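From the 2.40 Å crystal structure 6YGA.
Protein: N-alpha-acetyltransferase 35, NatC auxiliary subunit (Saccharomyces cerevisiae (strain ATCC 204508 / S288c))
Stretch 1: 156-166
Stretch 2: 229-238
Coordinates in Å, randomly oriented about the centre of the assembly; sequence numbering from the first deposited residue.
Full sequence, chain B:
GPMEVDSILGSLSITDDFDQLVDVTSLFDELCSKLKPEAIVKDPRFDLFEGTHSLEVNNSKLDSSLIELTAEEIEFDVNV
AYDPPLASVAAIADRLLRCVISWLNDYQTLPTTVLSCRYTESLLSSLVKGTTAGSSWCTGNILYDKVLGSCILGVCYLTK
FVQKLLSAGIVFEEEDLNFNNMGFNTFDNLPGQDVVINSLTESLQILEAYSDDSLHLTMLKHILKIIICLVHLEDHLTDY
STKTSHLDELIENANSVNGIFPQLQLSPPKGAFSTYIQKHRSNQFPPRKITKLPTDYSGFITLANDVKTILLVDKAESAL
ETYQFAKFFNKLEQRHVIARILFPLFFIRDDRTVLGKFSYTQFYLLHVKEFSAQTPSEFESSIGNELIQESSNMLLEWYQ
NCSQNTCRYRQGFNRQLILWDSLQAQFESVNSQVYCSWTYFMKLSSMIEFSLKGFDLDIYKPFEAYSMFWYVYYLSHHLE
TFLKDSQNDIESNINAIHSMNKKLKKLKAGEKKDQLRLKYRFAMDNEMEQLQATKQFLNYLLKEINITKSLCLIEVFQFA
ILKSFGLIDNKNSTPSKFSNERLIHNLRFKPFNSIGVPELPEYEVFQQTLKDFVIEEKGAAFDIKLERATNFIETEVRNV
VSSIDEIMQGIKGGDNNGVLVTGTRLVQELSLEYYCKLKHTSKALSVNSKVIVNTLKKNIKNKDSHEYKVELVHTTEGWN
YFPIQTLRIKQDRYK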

ATOM      1  N   CYS B 156     -10.418  11.549  21.238  1.00 61.02           N
ATOM      2  CA  CYS B 156     -11.585  11.560  20.360  1.00 60.81           C
ATOM      3  C   CYS B 156     -11.535  12.744  19.403  1.00 60.95           C
ATOM      4  O   CYS B 156     -11.969  12.637  18.249  1.00 60.27           O
ATOM      5  CB  CYS B 156     -12.877  11.585  21.177  1.00 61.48           C
ATOM      6  SG  CYS B 156     -13.310  10.022  21.978  1.00 64.30           S
ATOM      7  N   TYR B 157     -11.007  13.882  19.863  1.00 61.83           N
ATOM      8  CA  TYR B 157     -10.803  15.010  18.961  1.00 60.19           C
ATOM      9  C   TYR B 157      -9.764  14.674  17.900  1.00 59.30           C
ATOM     10  O   TYR B 157      -9.871  15.120  16.752  1.00 59.45           O
ATOM     11  CB  TYR B 157     -10.384  16.254  19.749  1.00 60.03           C
ATOM     12  CG  TYR B 157     -10.373  17.518  18.917  1.00 59.55           C
ATOM     13  CD1 TYR B 157     -11.515  18.300  18.795  1.00 59.83           C
ATOM     14  CD2 TYR B 157      -9.227  17.923  18.245  1.00 59.33           C
ATOM     15  CE1 TYR B 157     -11.516  19.452  18.031  1.00 61.51           C
ATOM     16  CE2 TYR B 157      -9.217  19.074  17.478  1.00 60.01           C
ATOM     17  CZ  TYR B 157     -10.364  19.833  17.376  1.00 62.14           C
ATOM     18  OH  TYR B 157     -10.358  20.977  16.613  1.00 64.32           O
ATOM     19  N   LEU B 158      -8.755  13.879  18.265  1.00 58.23           N
ATOM     20  CA  LEU B 158      -7.725  13.494  17.306  1.00 56.90           C
ATOM     21  C   LEU B 158      -8.303  12.633  16.190  1.00 58.72           C
ATOM     22  O   LEU B 158      -8.082  12.904  15.003  1.00 58.68           O
ATOM     23  CB  LEU B 158      -6.594  12.753  18.019  1.00 53.38           C
ATOM     24  CG  LEU B 158      -5.484  12.205  17.122  1.00 50.77           C
ATOM     25  CD1 LEU B 158      -4.633  13.337  16.555  1.00 50.75           C
ATOM     26  CD2 LEU B 158      -4.627  11.205  17.881  1.00 48.17           C
ATOM     27  N   THR B 159      -9.046  11.583  16.551  1.00 57.86           N
ATOM     28  CA  THR B 159      -9.600  10.688  15.539  1.00 57.02           C
ATOM     29  C   THR B 159     -10.553  11.421  14.607  1.00 57.85           C
ATOM     30  O   THR B 159     -10.634  11.092  13.418  1.00 58.69           O
ATOM     31  CB  THR B 159     -10.315   9.510  16.200  1.00 57.92           C
ATOM     32  OG1 THR B 159     -11.549   9.961  16.768  1.00 62.95           O
ATOM     33  CG2 THR B 159      -9.453   8.904  17.296  1.00 54.73           C
ATOM     34  N   LYS B 160     -11.284  12.411  15.124  1.00 56.88           N
ATOM     35  CA  LYS B 160     -12.128  13.227  14.260  1.00 56.08           C
ATOM     36  C   LYS B 160     -11.290  13.996  13.247  1.00 54.03           C
ATOM     37  O   LYS B 160     -11.693  14.160  12.090  1.00 54.10           O
ATOM     38  CB  LYS B 160     -12.969  14.185  15.101  1.00 57.45           C
ATOM     39  CG  LYS B 160     -13.985  14.984  14.298  1.00 59.69           C
ATOM     40  CD  LYS B 160     -14.642  16.062  15.146  1.00 62.52           C
ATOM     41  CE  LYS B 160     -15.768  16.757  14.392  1.00 64.82           C
ATOM     42  NZ  LYS B 160     -16.379  17.847  15.200  1.00 67.45           N
ATOM     43  N   PHE B 161     -10.117  14.475  13.666  1.00 52.15           N
ATOM     44  CA  PHE B 161      -9.237  15.187  12.747  1.00 53.92           C
ATOM     45  C   PHE B 161      -8.655  14.244  11.705  1.00 52.85           C
ATOM     46  O   PHE B 161      -8.505  14.617  10.536  1.00 52.51           O
ATOM     47  CB  PHE B 161      -8.124  15.890  13.525  1.00 54.77           C
ATOM     48  CG  PHE B 161      -7.034  16.446  12.653  1.00 55.34           C
ATOM     49  CD1 PHE B 161      -7.308  17.437  11.726  1.00 58.30           C
ATOM     50  CD2 PHE B 161      -5.734  15.985  12.770  1.00 55.10           C
ATOM     51  CE1 PHE B 161      -6.305  17.950  10.923  1.00 58.21           C
ATOM     52  CE2 PHE B 161      -4.729  16.495  11.974  1.00 55.14           C
ATOM     53  CZ  PHE B 161      -5.014  17.477  11.050  1.00 55.93           C
ATOM     54  N   VAL B 162      -8.326  13.015  12.110  1.00 50.02           N
ATOM     55  CA  VAL B 162      -7.861  12.012  11.159  1.00 46.06           C
ATOM     56  C   VAL B 162      -8.941  11.722  10.125  1.00 50.86           C
ATOM     57  O   VAL B 162      -8.649  11.526   8.939  1.00 53.09           O
ATOM     58  CB  VAL B 162      -7.425  10.740  11.910  1.00 43.03           C
ATOM     59  CG1 VAL B 162      -7.077   9.624  10.938  1.00 39.53           C
ATOM     60  CG2 VAL B 162      -6.243  11.046  12.820  1.00 41.19           C
ATOM     61  N   GLN B 163     -10.206  11.717  10.551  1.00 53.81           N
ATOM     62  CA  GLN B 163     -11.302  11.511   9.610  1.00 54.24           C
ATOM     63  C   GLN B 163     -11.335  12.608   8.554  1.00 52.85           C
ATOM     64  O   GLN B 163     -11.575  12.334   7.374  1.00 54.06           O
ATOM     65  CB  GLN B 163     -12.630  11.449  10.360  1.00 57.18           C
ATOM     66  CG  GLN B 163     -13.780  10.898   9.542  1.00 59.30           C
ATOM     67  CD  GLN B 163     -15.090  10.957  10.294  1.00 62.64           C
ATOM     68  OE1 GLN B 163     -15.363  11.921  11.010  1.00 65.97           O
ATOM     69  NE2 GLN B 163     -15.906   9.922  10.145  1.00 62.80           N
ATOM     70  N   LYS B 164     -11.099  13.859   8.960  1.00 53.33           N
ATOM     71  CA  LYS B 164     -11.051  14.949   7.992  1.00 55.30           C
ATOM     72  C   LYS B 164      -9.886  14.771   7.028  1.00 56.05           C
ATOM     73  O   LYS B 164     -10.016  15.047   5.829  1.00 57.03           O
ATOM     74  CB  LYS B 164     -10.943  16.295   8.708  1.00 57.51           C
ATOM     75  CG  LYS B 164     -12.059  16.577   9.699  1.00 63.02           C
ATOM     76  CD  LYS B 164     -12.027  18.026  10.159  1.00 66.27           C
ATOM     77  CE  LYS B 164     -13.088  18.299  11.213  1.00 67.63           C
ATOM     78  NZ  LYS B 164     -13.251  19.761  11.455  1.00 68.19           N
ATOM     79  N   LEU B 165      -8.737  14.316   7.539  1.00 54.89           N
ATOM     80  CA  LEU B 165      -7.578  14.086   6.683  1.00 55.18           C
ATOM     81  C   LEU B 165      -7.873  13.029   5.627  1.00 55.44           C
ATOM     82  O   LEU B 165      -7.514  13.195   4.455  1.00 56.11           O
ATOM     83  CB  LEU B 165      -6.376  13.668   7.530  1.00 53.82           C
ATOM     84  CG  LEU B 165      -5.785  14.707   8.484  1.00 52.92           C
ATOM     85  CD1 LEU B 165      -4.621  14.118   9.263  1.00 51.79           C
ATOM     86  CD2 LEU B 165      -5.339  15.924   7.706  1.00 53.23           C
ATOM     87  N   LEU B 166      -8.529  11.933   6.024  1.00 54.43           N
ATOM     88  CA  LEU B 166      -8.847  10.872   5.074  1.00 52.73           C
ATOM     89  C   LEU B 166      -9.911  11.304   4.074  1.00 53.56           C
ATOM     90  O   LEU B 166      -9.946  10.785   2.953  1.00 55.26           O
ATOM     91  CB  LEU B 166      -9.301   9.616   5.814  1.00 52.20           C
ATOM     92  CG  LEU B 166      -8.200   8.847   6.546  1.00 51.26           C
ATOM     93  CD1 LEU B 166      -8.774   7.637   7.260  1.00 51.65           C
ATOM     94  CD2 LEU B 166      -7.111   8.430   5.570  1.00 48.72           C
ATOM     95  N   CYS B 229      -0.583  18.327  22.542  1.00 58.65           N
ATOM     96  CA  CYS B 229       0.184  18.482  21.311  1.00 59.83           C
ATOM     97  C   CYS B 229      -0.501  17.792  20.138  1.00 59.61           C
ATOM     98  O   CYS B 229      -0.499  18.315  19.017  1.00 61.02           O
ATOM     99  CB  CYS B 229       1.597  17.936  21.503  1.00 60.35           C
ATOM    100  SG  CYS B 229       2.569  18.812  22.748  1.00 63.45           S
ATOM    101  N   LEU B 230      -1.088  16.615  20.370  1.00 59.86           N
ATOM    102  CA  LEU B 230      -1.767  15.910  19.285  1.00 57.54           C
ATOM    103  C   LEU B 230      -3.000  16.674  18.822  1.00 56.80           C
ATOM    104  O   LEU B 230      -3.337  16.658  17.633  1.00 55.00           O
ATOM    105  CB  LEU B 230      -2.147  14.494  19.727  1.00 57.63           C
ATOM    106  CG  LEU B 230      -0.998  13.544  20.083  1.00 58.67           C
ATOM    107  CD1 LEU B 230      -1.516  12.297  20.792  1.00 59.85           C
ATOM    108  CD2 LEU B 230      -0.216  13.166  18.838  1.00 55.85           C
ATOM    109  N   VAL B 231      -3.689  17.344  19.751  1.00 55.53           N
ATOM    110  CA  VAL B 231      -4.843  18.156  19.385  1.00 56.06           C
ATOM    111  C   VAL B 231      -4.416  19.353  18.543  1.00 55.91           C
ATOM    112  O   VAL B 231      -5.179  19.832  17.694  1.00 56.31           O
ATOM    113  CB  VAL B 231      -5.597  18.589  20.658  1.00 57.82           C
ATOM    114  CG1 VAL B 231      -6.743  19.523  20.313  1.00 59.03           C
ATOM    115  CG2 VAL B 231      -6.111  17.366  21.401  1.00 55.41           C
ATOM    116  N   HIS B 232      -3.192  19.834  18.735  1.00 57.49           N
ATOM    117  CA  HIS B 232      -2.689  20.982  17.995  1.00 60.24           C
ATOM    118  C   HIS B 232      -2.211  20.637  16.593  1.00 57.98           C
ATOM    119  O   HIS B 232      -1.744  21.535  15.884  1.00 58.34           O
ATOM    120  CB  HIS B 232      -1.547  21.643  18.765  1.00 63.76           C
ATOM    121  CG  HIS B 232      -2.002  22.659  19.764  1.00 68.43           C
ATOM    122  ND1 HIS B 232      -2.392  23.930  19.405  1.00 70.33           N
ATOM    123  CD2 HIS B 232      -2.122  22.593  21.111  1.00 70.52           C
ATOM    124  CE1 HIS B 232      -2.736  24.605  20.488  1.00 72.35           C
ATOM    125  NE2 HIS B 232      -2.581  23.817  21.536  1.00 72.42           N
ATOM    126  N   LEU B 233      -2.302  19.373  16.173  1.00 56.08           N
ATOM    127  CA  LEU B 233      -1.795  19.011  14.854  1.00 54.36           C
ATOM    128  C   LEU B 233      -2.650  19.597  13.740  1.00 55.37           C
ATOM    129  O   LEU B 233      -2.167  19.765  12.616  1.00 54.94           O
ATOM    130  CB  LEU B 233      -1.710  17.492  14.705  1.00 50.92           C
ATOM    131  CG  LEU B 233      -0.528  16.812  15.400  1.00 51.50           C
ATOM    132  CD1 LEU B 233      -0.597  15.299  15.227  1.00 51.02           C
ATOM    133  CD2 LEU B 233       0.783  17.358  14.865  1.00 49.87           C
ATOM    134  N   GLU B 234      -3.913  19.915  14.026  1.00 56.05           N
ATOM    135  CA  GLU B 234      -4.768  20.492  12.999  1.00 54.80           C
ATOM    136  C   GLU B 234      -4.375  21.921  12.645  1.00 53.54           C
ATOM    137  O   GLU B 234      -4.855  22.443  11.630  1.00 57.83           O
ATOM    138  CB  GLU B 234      -6.232  20.446  13.443  1.00 56.97           C
ATOM    139  CG  GLU B 234      -6.594  21.463  14.501  1.00 60.84           C
ATOM    140  CD  GLU B 234      -8.091  21.577  14.703  1.00 63.42           C
ATOM    141  OE1 GLU B 234      -8.810  20.606  14.386  1.00 63.75           O
ATOM    142  OE2 GLU B 234      -8.549  22.643  15.169  1.00 65.26           O
ATOM    143  N   ASP B 235      -3.508  22.559  13.439  1.00 49.99           N
ATOM    144  CA  ASP B 235      -3.088  23.924  13.136  1.00 50.87           C
ATOM    145  C   ASP B 235      -2.366  24.005  11.795  1.00 51.10           C
ATOM    146  O   ASP B 235      -2.410  25.046  11.130  1.00 50.80           O
ATOM    147  CB  ASP B 235      -2.185  24.471  14.247  1.00 52.31           C
ATOM    148  CG  ASP B 235      -2.872  24.519  15.605  1.00 57.11           C
ATOM    149  OD1 ASP B 235      -4.118  24.608  15.658  1.00 58.17           O
ATOM    150  OD2 ASP B 235      -2.155  24.475  16.627  1.00 59.34           O
ATOM    151  N   HIS B 236      -1.706  22.922  11.375  1.00 49.44           N
ATOM    152  CA  HIS B 236      -0.932  22.966  10.141  1.00 51.42           C
ATOM    153  C   HIS B 236      -1.811  22.973   8.898  1.00 53.35           C
ATOM    154  O   HIS B 236      -1.316  23.288   7.810  1.00 53.52           O
ATOM    155  CB  HIS B 236       0.049  21.794  10.099  1.00 49.19           C
ATOM    156  CG  HIS B 236       0.957  21.737  11.286  1.00 49.71           C
ATOM    157  ND1 HIS B 236       1.826  22.759  11.607  1.00 50.53           N
ATOM    158  CD2 HIS B 236       1.120  20.790  12.239  1.00 48.92           C
ATOM    159  CE1 HIS B 236       2.489  22.441  12.705  1.00 49.94           C
ATOM    160  NE2 HIS B 236       2.081  21.250  13.108  1.00 49.07           N
ATOM    161  N   LEU B 237      -3.097  22.650   9.029  1.00 56.43           N
ATOM    162  CA  LEU B 237      -4.038  22.749   7.920  1.00 57.46           C
ATOM    163  C   LEU B 237      -5.004  23.917   8.058  1.00 58.47           C
ATOM    164  O   LEU B 237      -5.290  24.594   7.066  1.00 58.32           O
ATOM    165  CB  LEU B 237      -4.842  21.455   7.779  1.00 58.65           C
ATOM    166  CG  LEU B 237      -4.152  20.287   7.077  1.00 60.63           C
ATOM    167  CD1 LEU B 237      -5.195  19.304   6.585  1.00 63.26           C
ATOM    168  CD2 LEU B 237      -3.278  20.773   5.930  1.00 60.65           C
ATOM    169  N   THR B 238      -5.519  24.167   9.264  1.00 60.48           N
ATOM    170  CA  THR B 238      -6.485  25.247   9.439  1.00 63.00           C
ATOM    171  C   THR B 238      -5.841  26.606   9.202  1.00 64.51           C
ATOM    172  O   THR B 238      -6.423  27.467   8.531  1.00 68.04           O
ATOM    173  CB  THR B 238      -7.101  25.189  10.837  1.00 61.45           C
ATOM    174  OG1 THR B 238      -6.088  25.439  11.820  1.00 61.13           O
ATOM    175  CG2 THR B 238      -7.721  23.825  11.094  1.00 58.08           C
TER

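Glu234 serves this contact with two chemically different parts of one side chain. Its CB lies over one face of the Phe161 ring, 3.8 Å from the ring centroid, in a CH-pi contact, while its carboxylate accepts the one hydrogen bond between the stretches: Tyr157 OH donates to Glu234 OE1 at 2.7 Å. Glutamate suits this place because its aliphatic base can pack on an aromatic ring and its chain is long enough to carry the charge onward to the phenol. Tyr157 and Phe161, one helical turn apart and both with chi1 in t, point their CA-to-CB bonds toward the second stretch. Tyrosine is equally dual: nearer the backbone than the hydroxyl, Tyr157 CD2 packs 3.6 Å from Val231 CG1, a compact apolar methyl that needs no polar partner.

The remaining side-chain contacts are apolar. Leu158 starts sideways, but its end comes nearer, bringing CD1 to 4.2 Å from Leu230 CB and 3.7 Å from the backbone oxygen Leu230 O. Phe161 CE2 lies 4.2 Å from Leu233 CB, so the flat ring meets both Leu233 and Glu234. A turn further along, Leu165 also reaches in with its end, and its CD2 meets Leu237 CD1 at 3.6 Å. Branched leucine tips fill such space without needing polar partners. The contact buries 478 Å², both sides summed; Tyr157, Leu158, Phe161, Leu165, Leu230, Val231 and Leu233 are all buried.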